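Local coordinates for protein adhesin competence repressor (Streptococcus pyogenes serotype M3, PDB 5JLU) that acts as a zinc-responsive transcriptional regulator of the MarR family, binding DNA through a winged helix-turn-helix domain in each subunit of its dimer, at residues V37-T42 against K76-Q81; E44-L49 against A69-A74; G86-D89 against V95-F98. All blocks are in the same frame, centred on the assembly; numbering follows the deposited sequence.

Contact 1: residues V37-T42 against K76-Q81; sequences VKLTNT and KSLVKQ
With CG turned opposite its carbonyl carbon (chi1 -57°) and CD carried straight on (chi2 177°), Gln-81 stretches across to the main chain of Val-37 and the side chain of Leu-39. Leu-39 starts out in the same way (chi1 -59°) and brings CD2 to 4.0 Å from CD2 of Leu-78, the two leucines crossing at roughly a right angle. The same methyl lies 4.1 Å from Gln-81 NE2, where the two side chains run past each other in opposite directions. NE2 is held by its own helix end: it donates to Ser-77 O over 3.3 Å, coming from above the carbonyl plane, while Gln-81 N reaches that oxygen from the other face. Ser-77 OG is a further, weak acceptor. No direct hydrogen bond spans the contact; instead a water accepts from Gln-81 NE2 at 3.2 Å and donates to Lys-38 O, also at 3.2 Å. Gln-81 OE1 faces Val-37 O, two acceptors that do not bond, but Val-37 is poorly ordered. Met-83 packs on Val-37, Leu-39 and Leu-78, and Ser-77 OG is hydrogen-bonded to Gln-43. The contact packs the lead-in to helix 41-52 against the C-terminal end of helix 68-80, which by its place in the topology is the DNA recognition helix of a MarR-type winged helix-turn-helix domain.

Contact 2: residues E44-L49 against A69-A74; sequences EHILML and AAVTKA. With ZN (zinc ion), chain B.
Ile-46 meets Val-71 and Ala-74 in a small, buried, wholly apolar contact between helix 41-52 and helix 68-80, inside the DNA-binding domain. A single methyl does the touching: Ile-46 CD1 sits 3.6 Å from Ala-74 CB and 4.3 Å from Val-71 CG1, reaching residues one helical turn apart. CG1 of Ile-46 stands opposite the carbonyl carbon (chi1 -72°) and CD1 prolongs it (chi2 169°), giving an extended branch directed at the other helix. Ala-74 meets it with CB. Val-71 also packs on Asn-57 and Ala-61 of helix 57-64, tying in the first helix of the helix-turn-helix. The preceding residue, His-45, serves a different face of helix 41-52: its NE2 binds zinc at 2.1 Å. His-111 and His-115 of helix 105-127 and three waters complete the six ligands. One of those waters, 2.2 Å from the metal, lies at the edge of the His-45 ring, in its plane, and donates to Glu-44 OE1 over a short 2.5 Å, which places Glu-44 in the second shell. Two adjacent positions of one helix therefore face the recognition-helix side and the metal side respectively, an arrangement consistent with zinc sensing being passed to the DNA-binding unit in this MarR-family regulator, this site being a zinc centre of three histidines and three waters.

Contact 3: residues G86-D89 against V95-F98; sequences GTKD and VTYF
Thr-87 and Tyr-97 form the hydrogen-bonded pair of this antiparallel ladder. Thr-87 N donates to Tyr-97 O over 2.9 Å, and Tyr-97 N returns a bond of 3.0 Å to Thr-87 O. Two residues nearer the turn, Asp-89 N binds Val-95 O at 3.1 Å. The pairs between and beyond, Lys-88 with Thr-96 and Gly-86 with Phe-98, are non-hydrogen-bonded; CA-H...O contacts, Gly-86 CA to Tyr-97 O and Lys-88 CA to Val-95 O, accompany the backbone bonds. On the Tyr-97 side of the sheet, Asp-89 lies alongside the tyrosine, both side chains pointing the same way. With CG trans to its backbone N (chi1 -176°), the aspartate sets OD2 at the ring edge, 3.2 Å from Tyr-97 CE2, the carboxylate tilted 64° to the ring. Val-95 CG1 rests over one face of that ring, offset toward the rim. On the other side, the Phe-98 ring comes to 3.6 Å from Gly-86 CA at its CD1, and Thr-96 CG2 covers part of one phenylalanine face. Lys-88 leads its amine away from the opposite strand. Farther out, Asp-89 OD1 accepts from the backbone N of Val-91 and of Asp-92, in the loop between the strands, while Arg-54 makes a cation-pi contact with Tyr-97 and Leu-55 bonds to the backbone of Phe-98, adding strand 55-56 to the sheet. The pair of strands is the beta hairpin wing of the winged helix-turn-helix, which in MarR proteins typically reaches DNA beside the recognition helix.

In the fold
From the N terminus, helix 7-23 and an unmodelled loop lead to residues 37-42, the first half of contact 1. Contact 2 opens almost at once on helix 41-52 and closes 20 residues later on helix 68-80, after strand 55-56 and helix 57-64; contact 1 closes further along that same helix, so its loop encloses contact 2. The two adjoin, Leu-39 CD1 lying 3.7 Å from Leu-47 CD1, and together join helix 41-52 and the residues leading into it to helix 68-80, the second helix of the helix-turn-helix; both contacts also touch the second subunit. Contact 3 follows in series as a short hairpin, without touching the others, before helix 105-127 brings the remaining zinc histidines.

Contact 1: residues V37-T42 against K76-Q81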
# COMPACT_ATOMS: atom_id res chain seq x y z
N VAL A 37 -8.46 9.89 14.77
CA VAL A 37 -7.52 10.70 13.93
C VAL A 37 -7.54 10.35 12.41
O VAL A 37 -7.54 11.27 11.58
CB VAL A 37 -6.04 10.75 14.50
CG1 VAL A 37 -5.97 11.59 15.79
CG2 VAL A 37 -5.42 9.37 14.73
N LYS A 38 -7.59 9.05 12.05
CA LYS A 38 -7.55 8.58 10.63
C LYS A 38 -6.29 9.11 9.82
O LYS A 38 -6.41 9.67 8.70
CB LYS A 38 -8.90 8.92 9.93
CG LYS A 38 -9.12 8.41 8.49
CD LYS A 38 -9.06 9.42 7.31
CE LYS A 38 -9.30 10.91 7.62
NZ LYS A 38 -10.63 11.23 8.19
N LEU A 39 -5.09 8.95 10.40
CA LEU A 39 -3.87 9.39 9.69
C LEU A 39 -3.53 8.55 8.46
O LEU A 39 -3.66 7.37 8.48
CB LEU A 39 -2.67 9.36 10.60
CG LEU A 39 -2.72 10.21 11.84
CD1 LEU A 39 -1.31 10.21 12.40
CD2 LEU A 39 -3.22 11.63 11.64
N THR A 40 -3.07 9.17 7.39
CA THR A 40 -2.55 8.43 6.23
C THR A 40 -1.15 7.96 6.51
O THR A 40 -0.49 8.44 7.40
CB THR A 40 -2.47 9.35 5.02
OG1 THR A 40 -1.55 10.45 5.32
CG2 THR A 40 -3.88 9.88 4.73
N ASN A 41 -0.67 7.04 5.69
CA ASN A 41 0.68 6.54 5.86
C ASN A 41 1.70 7.66 5.68
O ASN A 41 2.71 7.71 6.39
CB ASN A 41 0.97 5.42 4.87
CG ASN A 41 0.14 4.18 5.18
OD1 ASN A 41 0.47 3.39 6.08
ND2 ASN A 41 -0.97 4.02 4.47
N THR A 42 1.37 8.59 4.82
CA THR A 42 2.26 9.69 4.54
C THR A 42 2.41 10.47 5.80
O THR A 42 3.50 10.81 6.19
CB THR A 42 1.67 10.61 3.47
OG1 THR A 42 1.54 9.88 2.26
CG2 THR A 42 2.52 11.80 3.20
N LYS A 76 -0.45 20.47 6.59
CA LYS A 76 -1.62 21.28 6.96
C LYS A 76 -2.68 20.49 7.76
O LYS A 76 -3.19 20.92 8.81
CB LYS A 76 -2.23 21.89 5.74
CG LYS A 76 -1.52 23.17 5.31
CD LYS A 76 -2.08 23.68 3.97
CE LYS A 76 -1.10 24.80 3.51
NZ LYS A 76 -1.44 25.28 2.13
N SER A 77 -2.98 19.30 7.28
CA SER A 77 -3.96 18.45 8.00
C SER A 77 -3.44 18.05 9.38
O SER A 77 -4.16 18.00 10.35
CB SER A 77 -4.29 17.22 7.12
OG SER A 77 -4.85 16.19 7.84
N LEU A 78 -2.15 17.79 9.49
CA LEU A 78 -1.56 17.49 10.80
C LEU A 78 -1.60 18.68 11.80
O LEU A 78 -1.91 18.52 12.99
CB LEU A 78 -0.11 17.00 10.61
CG LEU A 78 -0.00 15.57 10.04
CD1 LEU A 78 1.42 15.21 9.75
CD2 LEU A 78 -0.55 14.60 11.06
N VAL A 79 -1.22 19.86 11.31
CA VAL A 79 -1.32 21.06 12.12
C VAL A 79 -2.80 21.23 12.54
O VAL A 79 -3.08 21.49 13.71
CB VAL A 79 -0.84 22.27 11.36
CG1 VAL A 79 -1.21 23.59 12.12
CG2 VAL A 79 0.68 22.20 11.09
N LYS A 80 -3.74 21.05 11.61
CA LYS A 80 -5.18 21.16 11.92
C LYS A 80 -5.59 20.21 13.05
O LYS A 80 -6.36 20.59 13.89
CB LYS A 80 -6.08 20.95 10.69
CG LYS A 80 -7.62 20.93 11.02
CD LYS A 80 -8.48 20.14 10.01
CE LYS A 80 -9.85 19.74 10.59
NZ LYS A 80 -10.20 18.31 10.35
N GLN A 81 -5.00 19.02 13.11
CA GLN A 81 -5.27 18.05 14.19
C GLN A 81 -4.39 18.19 15.41
O GLN A 81 -4.31 17.26 16.22
CB GLN A 81 -5.19 16.64 13.62
CG GLN A 81 -6.17 16.46 12.44
CD GLN A 81 -6.04 15.04 11.81
OE1 GLN A 81 -6.53 14.06 12.37
NE2 GLN A 81 -5.37 14.95 10.69
O HOH W 1 -5.54 12.73 8.35

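Contact 2: residues E44-L49 against A69-A74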
# COMPACT_ATOMS: atom_id res chain seq x y z
N GLU A 44 1.77 9.43 8.88
CA GLU A 44 2.48 8.70 9.94
C GLU A 44 4.00 8.69 9.71
O GLU A 44 4.76 8.65 10.69
CB GLU A 44 2.05 7.22 10.01
CG GLU A 44 0.67 6.99 10.55
CD GLU A 44 0.17 5.53 10.37
OE1 GLU A 44 0.43 4.86 9.34
OE2 GLU A 44 -0.45 5.02 11.29
N HIS A 45 4.43 8.67 8.44
CA HIS A 45 5.84 8.64 8.15
C HIS A 45 6.50 10.02 8.26
O HIS A 45 7.66 10.09 8.60
CB HIS A 45 6.15 7.90 6.84
CG HIS A 45 6.05 6.46 7.07
ND1 HIS A 45 7.14 5.71 7.42
CD2 HIS A 45 4.96 5.68 7.28
CE1 HIS A 45 6.74 4.50 7.77
NE2 HIS A 45 5.42 4.46 7.68
N ILE A 46 5.72 11.07 8.06
CA ILE A 46 6.16 12.41 8.46
C ILE A 46 6.41 12.45 9.98
O ILE A 46 7.46 12.92 10.47
CB ILE A 46 5.16 13.49 8.03
CG1 ILE A 46 5.27 13.64 6.52
CG2 ILE A 46 5.39 14.83 8.77
CD1 ILE A 46 4.14 14.48 5.90
N LEU A 47 5.43 12.00 10.74
CA LEU A 47 5.58 12.02 12.18
C LEU A 47 6.78 11.14 12.52
O LEU A 47 7.62 11.60 13.26
CB LEU A 47 4.29 11.60 12.91
CG LEU A 47 3.04 12.48 12.77
CD1 LEU A 47 1.86 11.85 13.48
CD2 LEU A 47 3.17 13.87 13.28
N MET A 48 6.93 9.93 11.93
CA MET A 48 8.14 9.11 12.22
C MET A 48 9.47 9.91 12.00
O MET A 48 10.38 9.90 12.85
CB MET A 48 8.14 7.82 11.39
CG MET A 48 9.36 6.94 11.51
SD MET A 48 9.17 5.36 10.66
CE MET A 48 8.25 4.49 11.86
N LEU A 49 9.60 10.58 10.86
CA LEU A 49 10.86 11.25 10.56
C LEU A 49 11.07 12.47 11.48
O LEU A 49 12.23 12.80 11.89
CB LEU A 49 10.92 11.66 9.08
CG LEU A 49 11.04 10.53 8.06
CD1 LEU A 49 10.81 11.10 6.68
CD2 LEU A 49 12.43 9.86 8.11
N ALA A 69 4.36 19.34 -2.59
CA ALA A 69 2.96 19.73 -2.43
C ALA A 69 2.15 18.64 -1.65
O ALA A 69 1.26 18.96 -0.86
CB ALA A 69 2.33 20.05 -3.80
N ALA A 70 2.49 17.37 -1.82
CA ALA A 70 1.90 16.29 -1.03
C ALA A 70 2.34 16.46 0.44
O ALA A 70 1.56 16.24 1.34
CB ALA A 70 2.30 14.91 -1.57
N VAL A 71 3.57 16.91 0.67
CA VAL A 71 4.02 17.12 2.05
C VAL A 71 3.28 18.29 2.69
O VAL A 71 2.86 18.16 3.80
CB VAL A 71 5.54 17.34 2.17
CG1 VAL A 71 5.91 17.68 3.61
CG2 VAL A 71 6.30 16.07 1.72
N THR A 72 3.17 19.42 1.99
CA THR A 72 2.47 20.63 2.44
C THR A 72 1.03 20.32 2.80
O THR A 72 0.52 20.78 3.81
CB THR A 72 2.49 21.69 1.31
OG1 THR A 72 3.84 22.07 1.08
CG2 THR A 72 1.71 23.00 1.70
N LYS A 73 0.38 19.56 1.95
CA LYS A 73 -0.96 19.07 2.23
C LYS A 73 -1.05 18.19 3.53
O LYS A 73 -1.83 18.48 4.42
CB LYS A 73 -1.46 18.32 0.98
CG LYS A 73 -2.94 17.99 0.99
CD LYS A 73 -3.62 18.45 -0.32
CE LYS A 73 -5.14 18.35 -0.23
NZ LYS A 73 -5.53 16.97 0.15
N ALA A 74 -0.21 17.18 3.65
CA ALA A 74 -0.18 16.32 4.84
C ALA A 74 0.15 17.09 6.11
O ALA A 74 -0.48 16.89 7.14
CB ALA A 74 0.86 15.22 4.67
ZN ZN B . 4.09 3.04 8.52
O HOH W 2 2.28 4.09 7.83
O HOH W 3 4.09 2.03 6.60
O HOH W 4 2.83 1.57 9.11

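Contact 3: residues G86-D89 against V95-F98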
# COMPACT_ATOMS: atom_id res chain seq x y z
N GLY A 86 4.90 24.39 13.67
CA GLY A 86 5.93 24.95 12.85
C GLY A 86 6.56 26.12 13.59
O GLY A 86 5.87 26.87 14.29
N THR A 87 7.86 26.27 13.39
CA THR A 87 8.61 27.43 13.87
C THR A 87 9.67 27.79 12.82
O THR A 87 10.37 26.90 12.27
CB THR A 87 9.25 27.12 15.23
OG1 THR A 87 10.03 25.95 15.07
CG2 THR A 87 8.17 26.80 16.33
N LYS A 88 9.80 29.07 12.51
CA LYS A 88 10.75 29.47 11.50
C LYS A 88 12.13 29.51 12.10
O LYS A 88 12.27 29.66 13.31
CB LYS A 88 10.37 30.78 10.85
CG LYS A 88 8.91 30.81 10.40
CD LYS A 88 8.59 31.76 9.22
CE LYS A 88 7.07 31.83 9.07
NZ LYS A 88 6.59 32.46 7.82
N ASP A 89 13.12 29.40 11.21
CA ASP A 89 14.53 29.38 11.47
C ASP A 89 14.93 30.84 11.70
O ASP A 89 14.43 31.76 11.02
CB ASP A 89 15.26 28.87 10.25
CG ASP A 89 16.76 28.73 10.47
OD1 ASP A 89 17.54 29.55 10.01
OD2 ASP A 89 17.20 27.76 11.10
N VAL A 95 12.66 29.54 5.97
CA VAL A 95 12.75 28.13 6.34
C VAL A 95 11.85 27.87 7.50
O VAL A 95 11.92 28.56 8.51
CB VAL A 95 14.22 27.70 6.65
CG1 VAL A 95 14.32 26.27 7.09
CG2 VAL A 95 15.10 27.89 5.41
N THR A 96 10.97 26.89 7.36
CA THR A 96 10.16 26.45 8.48
C THR A 96 10.50 25.00 8.84
O THR A 96 10.46 24.12 7.95
CB THR A 96 8.67 26.50 8.19
OG1 THR A 96 8.35 27.80 7.78
CG2 THR A 96 7.86 26.18 9.43
N TYR A 97 10.69 24.78 10.13
CA TYR A 97 10.92 23.48 10.75
C TYR A 97 9.67 23.04 11.50
O TYR A 97 9.02 23.84 12.22
CB TYR A 97 12.03 23.58 11.76
CG TYR A 97 13.36 23.78 11.12
CD1 TYR A 97 13.93 22.80 10.29
CD2 TYR A 97 14.05 24.98 11.28
CE1 TYR A 97 15.16 23.01 9.65
CE2 TYR A 97 15.29 25.18 10.66
CZ TYR A 97 15.84 24.22 9.86
OH TYR A 97 17.04 24.50 9.25
N PHE A 98 9.36 21.76 11.36
CA PHE A 98 8.25 21.17 12.03
C PHE A 98 8.70 20.26 13.13
O PHE A 98 9.79 19.65 13.10
CB PHE A 98 7.36 20.49 11.01
CG PHE A 98 6.64 21.47 10.13
CD1 PHE A 98 5.57 22.19 10.61
CD2 PHE A 98 7.09 21.74 8.87
CE1 PHE A 98 4.91 23.14 9.84
CE2 PHE A 98 6.45 22.70 8.10
CZ PHE A 98 5.37 23.37 8.56